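Long-range contact in WZI (Escherichia coli, PDB 2YNK), which is an outer membrane beta-barrel lectin that binds carbohydrate and underpins assembly of the group 1 capsule: residues A[381-395]-A[406-420]. Sequence-based numbering, arbitrary orientation.
Sequences NQRWSTRLVYAKVNP and HADTLKGIQLGWSGD. With D12 (dodecane), chain C.
Two neighbouring antiparallel staves of the outer membrane barrel, strands 383-393 and 408-420, pair from Arg383–Ser418 to Val393–Asp408, their axes 4.5 Å apart. Hydrogen-bonded pairs such as Val389–Gly412 and Ala391–Leu410 exchange two backbone bonds each, Leu410 N reaching Ala391 O at 2.7 Å. In the non-hydrogen-bonded pair near one end, the edge of Trp417 points at the face of Trp384. Trp417 CD1 lies over the six-membered ring of Trp384, 3.4 Å from its CH2, with the planes at 55°. Trp417 reaches there with CG anti to the backbone N (chi1 175°), and its NE1 donates a fairly straight bond to Gln382 OE1 (3.3 Å, 163°), which lies in the indole plane; the amide nitrogen of Gln382 is hydrogen-bonded to Asp380. Dodecane C5 lies 4.0 Å from Trp417 CH2, and other bound alkanes touch Trp384 and Leu415, consistent with the face carrying both indoles, Leu388 and Ile413 being the lipid-facing outside of this barrel. The inward face is polar in its middle. There Arg387 and Gln414 extend side by side, NH1 2.9 Å from OE1, while Glu157 forms a salt bridge with the arginine and Gln414 NE2 is hydrogen-bonded to Ser430. Nearer the tryptophan end, Arg383 presents NE and NH2 side-on to Asn381 OD1 (3.0 Å from NE), which lies in the guanidinium plane, and also salt-bridges Asp13 of helix 8-19.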
loop_
_atom_site.group_PDB
_atom_site.type_symbol
_atom_site.label_atom_id
_atom_site.label_comp_id
_atom_site.label_asym_id
_atom_site.label_seq_id
_atom_site.Cartn_x
_atom_site.Cartn_y
_atom_site.Cartn_z
ATOM N N ASN A 381 3.311 -8.168 -21.936
ATOM C CA ASN A 381 2.886 -8.068 -20.541
ATOM C C ASN A 381 3.300 -9.265 -19.683
ATOM O O ASN A 381 2.610 -9.610 -18.735
ATOM C CB ASN A 381 1.382 -7.842 -20.417
ATOM C CG ASN A 381 0.971 -7.369 -19.029
ATOM O OD1 ASN A 381 1.744 -6.735 -18.308
ATOM N ND2 ASN A 381 -0.259 -7.668 -18.659
ATOM N N GLN A 382 4.412 -9.906 -20.028
ATOM C CA GLN A 382 5.098 -10.781 -19.097
ATOM C C GLN A 382 5.934 -9.869 -18.218
ATOM O O GLN A 382 6.446 -8.865 -18.700
ATOM C CB GLN A 382 6.002 -11.761 -19.830
ATOM C CG GLN A 382 5.258 -12.843 -20.577
ATOM C CD GLN A 382 6.205 -13.818 -21.244
ATOM O OE1 GLN A 382 7.030 -14.450 -20.582
ATOM N NE2 GLN A 382 6.101 -13.938 -22.566
ATOM N N ARG A 383 6.073 -10.194 -16.935
ATOM C CA ARG A 383 6.853 -9.347 -16.039
ATOM C C ARG A 383 7.833 -10.167 -15.216
ATOM O O ARG A 383 7.420 -10.973 -14.386
ATOM C CB ARG A 383 5.942 -8.557 -15.108
ATOM C CG ARG A 383 4.647 -8.088 -15.738
ATOM C CD ARG A 383 3.956 -7.061 -14.864
ATOM N NE ARG A 383 2.952 -6.316 -15.607
ATOM C CZ ARG A 383 2.460 -5.130 -15.256
ATOM N NH1 ARG A 383 2.854 -4.507 -14.149
ATOM N NH2 ARG A 383 1.562 -4.548 -16.045
ATOM N N TRP A 384 9.124 -9.954 -15.453
ATOM C CA TRP A 384 10.177 -10.610 -14.698
ATOM C C TRP A 384 10.672 -9.690 -13.642
ATOM O O TRP A 384 10.868 -8.512 -13.902
ATOM C CB TRP A 384 11.327 -10.946 -15.607
ATOM C CG TRP A 384 10.869 -11.718 -16.796
ATOM C CD1 TRP A 384 10.413 -11.218 -18.008
ATOM C CD2 TRP A 384 10.781 -13.170 -16.920
ATOM N NE1 TRP A 384 10.062 -12.236 -18.852
ATOM C CE2 TRP A 384 10.261 -13.433 -18.263
ATOM C CE3 TRP A 384 11.063 -14.239 -16.085
ATOM C CZ2 TRP A 384 10.044 -14.719 -18.726
ATOM C CZ3 TRP A 384 10.840 -15.531 -16.563
ATOM C CH2 TRP A 384 10.341 -15.762 -17.852
ATOM N N SER A 385 10.895 -10.207 -12.439
ATOM C CA SER A 385 11.371 -9.365 -11.355
ATOM C C SER A 385 12.476 -10.031 -10.556
ATOM O O SER A 385 12.598 -11.253 -10.531
ATOM C CB SER A 385 10.210 -8.950 -10.453
ATOM O OG SER A 385 9.128 -9.851 -10.582
ATOM N N THR A 386 13.301 -9.202 -9.931
ATOM C CA THR A 386 14.312 -9.671 -8.998
ATOM C C THR A 386 14.390 -8.712 -7.825
ATOM O O THR A 386 14.321 -7.492 -8.002
ATOM C CB THR A 386 15.675 -9.802 -9.677
ATOM O OG1 THR A 386 15.571 -10.793 -10.701
ATOM C CG2 THR A 386 16.744 -10.227 -8.678
ATOM N N ARG A 387 14.519 -9.271 -6.626
ATOM C CA ARG A 387 14.474 -8.471 -5.421
ATOM C C ARG A 387 15.469 -8.950 -4.393
ATOM O O ARG A 387 15.433 -10.105 -4.001
ATOM C CB ARG A 387 13.073 -8.529 -4.843
ATOM C CG ARG A 387 12.924 -7.731 -3.573
ATOM C CD ARG A 387 11.476 -7.392 -3.292
ATOM N NE ARG A 387 11.333 -6.959 -1.897
ATOM C CZ ARG A 387 11.105 -7.767 -0.861
ATOM N NH1 ARG A 387 10.972 -9.079 -1.018
ATOM N NH2 ARG A 387 11.001 -7.246 0.348
ATOM N N LEU A 388 16.366 -8.065 -3.976
ATOM C CA LEU A 388 17.292 -8.343 -2.880
ATOM C C LEU A 388 16.879 -7.523 -1.666
ATOM O O LEU A 388 16.359 -6.413 -1.805
ATOM C CB LEU A 388 18.729 -7.993 -3.269
ATOM C CG LEU A 388 19.373 -8.830 -4.375
ATOM C CD1 LEU A 388 20.651 -8.168 -4.875
ATOM C CD2 LEU A 388 19.660 -10.244 -3.893
ATOM N N VAL A 389 17.118 -8.067 -0.479
ATOM C CA VAL A 389 16.750 -7.384 0.749
ATOM C C VAL A 389 17.631 -7.805 1.930
ATOM O O VAL A 389 17.968 -8.971 2.081
ATOM C CB VAL A 389 15.255 -7.611 1.065
ATOM C CG1 VAL A 389 14.838 -9.019 0.692
ATOM C CG2 VAL A 389 14.952 -7.342 2.527
ATOM N N TYR A 390 18.016 -6.818 2.733
ATOM C CA TYR A 390 18.704 -7.014 4.000
ATOM C C TYR A 390 17.828 -6.381 5.067
ATOM O O TYR A 390 17.399 -5.239 4.901
ATOM C CB TYR A 390 20.080 -6.337 3.991
ATOM C CG TYR A 390 20.745 -6.250 5.355
ATOM C CD1 TYR A 390 20.371 -5.265 6.279
ATOM C CD2 TYR A 390 21.735 -7.149 5.728
ATOM C CE1 TYR A 390 20.964 -5.187 7.526
ATOM C CE2 TYR A 390 22.337 -7.077 6.975
ATOM C CZ TYR A 390 21.948 -6.093 7.867
ATOM O OH TYR A 390 22.544 -6.014 9.107
ATOM N N ALA A 391 17.585 -7.105 6.168
ATOM C CA ALA A 391 16.651 -6.646 7.201
ATOM C C ALA A 391 16.965 -7.174 8.608
ATOM O O ALA A 391 16.925 -8.379 8.850
ATOM C CB ALA A 391 15.231 -7.023 6.801
ATOM N N LYS A 392 17.280 -6.266 9.527
ATOM C CA LYS A 392 17.334 -6.589 10.952
ATOM C C LYS A 392 15.961 -6.297 11.520
ATOM O O LYS A 392 15.479 -5.175 11.396
ATOM C CB LYS A 392 18.362 -5.729 11.685
ATOM C CG LYS A 392 19.803 -5.993 11.293
ATOM C CD LYS A 392 20.780 -5.253 12.206
ATOM C CE LYS A 392 21.097 -6.017 13.495
ATOM N NZ LYS A 392 19.971 -6.077 14.470
ATOM N N VAL A 393 15.337 -7.288 12.151
ATOM C CA VAL A 393 13.957 -7.165 12.601
ATOM C C VAL A 393 13.781 -7.553 14.080
ATOM O O VAL A 393 14.483 -8.432 14.596
ATOM C CB VAL A 393 13.026 -8.021 11.722
ATOM C CG1 VAL A 393 13.069 -7.534 10.285
ATOM C CG2 VAL A 393 13.403 -9.493 11.779
ATOM N N ASN A 394 12.838 -6.877 14.742
ATOM C CA ASN A 394 12.433 -7.160 16.128
ATOM C C ASN A 394 13.581 -7.483 17.113
ATOM O O ASN A 394 13.568 -8.513 17.795
ATOM C CB ASN A 394 11.354 -8.256 16.146
ATOM C CG ASN A 394 10.564 -8.285 17.451
ATOM O OD1 ASN A 394 10.855 -7.530 18.384
ATOM N ND2 ASN A 394 9.569 -9.166 17.528
ATOM N N PRO A 395 14.561 -6.575 17.222
ATOM C CA PRO A 395 15.724 -6.818 18.078
ATOM C C PRO A 395 15.381 -7.078 19.556
ATOM O O PRO A 395 16.164 -7.718 20.252
ATOM C CB PRO A 395 16.539 -5.529 17.929
ATOM C CG PRO A 395 15.541 -4.493 17.568
ATOM C CD PRO A 395 14.543 -5.199 16.702
ATOM N N HIS A 406 10.816 -12.843 16.304
ATOM C CA HIS A 406 12.155 -12.978 16.860
ATOM C C HIS A 406 13.139 -11.998 16.304
ATOM O O HIS A 406 13.010 -11.534 15.161
ATOM C CB HIS A 406 12.665 -14.388 16.604
ATOM C CG HIS A 406 11.648 -15.460 16.918
ATOM N ND1 HIS A 406 10.946 -15.472 18.069
ATOM C CD2 HIS A 406 11.218 -16.565 16.181
ATOM C CE1 HIS A 406 10.114 -16.532 18.072
ATOM N NE2 HIS A 406 10.281 -17.199 16.913
ATOM N N ALA A 407 14.147 -11.680 17.114
ATOM C CA ALA A 407 15.283 -10.901 16.647
ATOM C C ALA A 407 16.035 -11.722 15.607
ATOM O O ALA A 407 16.511 -12.825 15.894
ATOM C CB ALA A 407 16.192 -10.514 17.795
ATOM N N ASP A 408 16.107 -11.187 14.390
ATOM C CA ASP A 408 16.726 -11.893 13.279
ATOM C C ASP A 408 17.373 -10.910 12.305
ATOM O O ASP A 408 16.998 -9.748 12.257
ATOM C CB ASP A 408 15.658 -12.727 12.575
ATOM C CG ASP A 408 16.211 -13.987 11.948
ATOM O OD1 ASP A 408 17.442 -14.064 11.723
ATOM O OD2 ASP A 408 15.407 -14.915 11.675
ATOM N N THR A 409 18.372 -11.376 11.562
ATOM C CA THR A 409 18.918 -10.638 10.418
ATOM C C THR A 409 18.591 -11.429 9.160
ATOM O O THR A 409 18.968 -12.590 9.035
ATOM C CB THR A 409 20.441 -10.448 10.501
ATOM O OG1 THR A 409 20.758 -9.626 11.629
ATOM C CG2 THR A 409 20.970 -9.779 9.231
ATOM N N LEU A 410 17.884 -10.797 8.237
ATOM C CA LEU A 410 17.419 -11.467 7.031
ATOM C C LEU A 410 18.225 -10.986 5.839
ATOM O O LEU A 410 18.406 -9.792 5.670
ATOM C CB LEU A 410 15.938 -11.170 6.820
ATOM C CG LEU A 410 15.091 -11.393 8.074
ATOM C CD1 LEU A 410 13.638 -11.056 7.779
ATOM C CD2 LEU A 410 15.239 -12.821 8.609
ATOM N N LYS A 411 18.745 -11.929 5.056
ATOM C CA LYS A 411 19.384 -11.644 3.775
ATOM C C LYS A 411 18.712 -12.551 2.766
ATOM O O LYS A 411 18.917 -13.771 2.792
ATOM C CB LYS A 411 20.881 -11.936 3.818
ATOM C CG LYS A 411 21.691 -10.906 4.581
ATOM C CD LYS A 411 22.957 -11.498 5.181
ATOM C CE LYS A 411 23.645 -10.492 6.099
ATOM N NZ LYS A 411 24.771 -11.081 6.880
ATOM N N GLY A 412 17.902 -11.951 1.891
ATOM C CA GLY A 412 17.072 -12.715 0.968
ATOM C C GLY A 412 17.040 -12.201 -0.459
ATOM O O GLY A 412 17.263 -11.018 -0.722
ATOM N N ILE A 413 16.745 -13.127 -1.368
ATOM C CA ILE A 413 16.549 -12.860 -2.784
ATOM C C ILE A 413 15.169 -13.386 -3.166
ATOM O O ILE A 413 14.757 -14.452 -2.706
ATOM C CB ILE A 413 17.635 -13.554 -3.638
ATOM C CG1 ILE A 413 17.454 -13.230 -5.135
ATOM C CG2 ILE A 413 17.629 -15.059 -3.405
ATOM C CD1 ILE A 413 18.627 -13.656 -6.003
ATOM N N GLN A 414 14.448 -12.640 -3.999
ATOM C CA GLN A 414 13.125 -13.063 -4.436
ATOM C C GLN A 414 12.955 -12.785 -5.925
ATOM O O GLN A 414 13.099 -11.646 -6.380
ATOM C CB GLN A 414 12.055 -12.359 -3.611
ATOM C CG GLN A 414 10.635 -12.823 -3.894
ATOM C CD GLN A 414 9.647 -12.420 -2.808
ATOM O OE1 GLN A 414 9.939 -11.576 -1.952
ATOM N NE2 GLN A 414 8.465 -13.026 -2.838
ATOM N N LEU A 415 12.695 -13.847 -6.683
ATOM C CA LEU A 415 12.444 -13.740 -8.110
ATOM C C LEU A 415 10.947 -13.839 -8.334
ATOM O O LEU A 415 10.237 -14.447 -7.528
ATOM C CB LEU A 415 13.147 -14.862 -8.871
ATOM C CG LEU A 415 14.657 -15.018 -8.672
ATOM C CD1 LEU A 415 15.210 -16.032 -9.658
ATOM C CD2 LEU A 415 15.390 -13.688 -8.797
ATOM N N GLY A 416 10.470 -13.233 -9.419
ATOM C CA GLY A 416 9.057 -13.291 -9.763
ATOM C C GLY A 416 8.817 -13.376 -11.261
ATOM O O GLY A 416 9.635 -12.922 -12.059
ATOM N N TRP A 417 7.695 -13.989 -11.630
ATOM C CA TRP A 417 7.206 -13.970 -13.005
ATOM C C TRP A 417 5.712 -13.835 -13.001
ATOM O O TRP A 417 5.014 -14.505 -12.219
ATOM C CB TRP A 417 7.609 -15.218 -13.771
ATOM C CG TRP A 417 7.011 -15.259 -15.153
ATOM C CD1 TRP A 417 7.509 -14.670 -16.307
ATOM C CD2 TRP A 417 5.763 -15.911 -15.573
ATOM N NE1 TRP A 417 6.686 -14.908 -17.381
ATOM C CE2 TRP A 417 5.625 -15.645 -17.009
ATOM C CE3 TRP A 417 4.790 -16.657 -14.934
ATOM C CZ2 TRP A 417 4.560 -16.127 -17.742
ATOM C CZ3 TRP A 417 3.712 -17.137 -15.686
ATOM C CH2 TRP A 417 3.601 -16.875 -17.058
ATOM N N SER A 418 5.231 -12.952 -13.876
ATOM C CA SER A 418 3.819 -12.659 -14.049
ATOM C C SER A 418 3.523 -12.851 -15.528
ATOM O O SER A 418 4.316 -12.440 -16.378
ATOM C CB SER A 418 3.550 -11.214 -13.624
ATOM O OG SER A 418 2.163 -10.901 -13.579
ATOM N N GLY A 419 2.411 -13.499 -15.847
ATOM C CA GLY A 419 2.052 -13.699 -17.252
ATOM C C GLY A 419 0.673 -14.275 -17.508
ATOM O O GLY A 419 0.160 -15.063 -16.710
ATOM N N ASP A 420 0.076 -13.870 -18.628
ATOM C CA ASP A 420 -1.203 -14.414 -19.077
ATOM C C ASP A 420 -1.001 -15.823 -19.616
ATOM O O ASP A 420 -0.154 -16.038 -20.473
ATOM C CB ASP A 420 -1.810 -13.529 -20.167
ATOM C CG ASP A 420 -2.284 -12.182 -19.635
ATOM O OD1 ASP A 420 -2.620 -12.089 -18.431
ATOM O OD2 ASP A 420 -2.327 -11.212 -20.421
HETATM C C1 D12 C . 5.451 -22.818 -13.248
HETATM C C2 D12 C . 4.264 -22.456 -14.124
HETATM C C3 D12 C . 4.687 -21.995 -15.524
HETATM C C4 D12 C . 3.484 -21.840 -16.459
HETATM C C5 D12 C . 3.706 -20.795 -17.556
HETATM C C6 D12 C . 2.837 -21.078 -18.787
HETATM C C7 D12 C . 2.868 -19.949 -19.825
HETATM C C8 D12 C . 1.722 -20.088 -20.836
HETATM C C9 D12 C . 1.647 -18.912 -21.816
HETATM C C10 D12 C . 0.737 -19.178 -23.027
HETATM C C11 D12 C . 0.124 -17.894 -23.603
HETATM C C12 D12 C . 0.306 -17.807 -25.105
#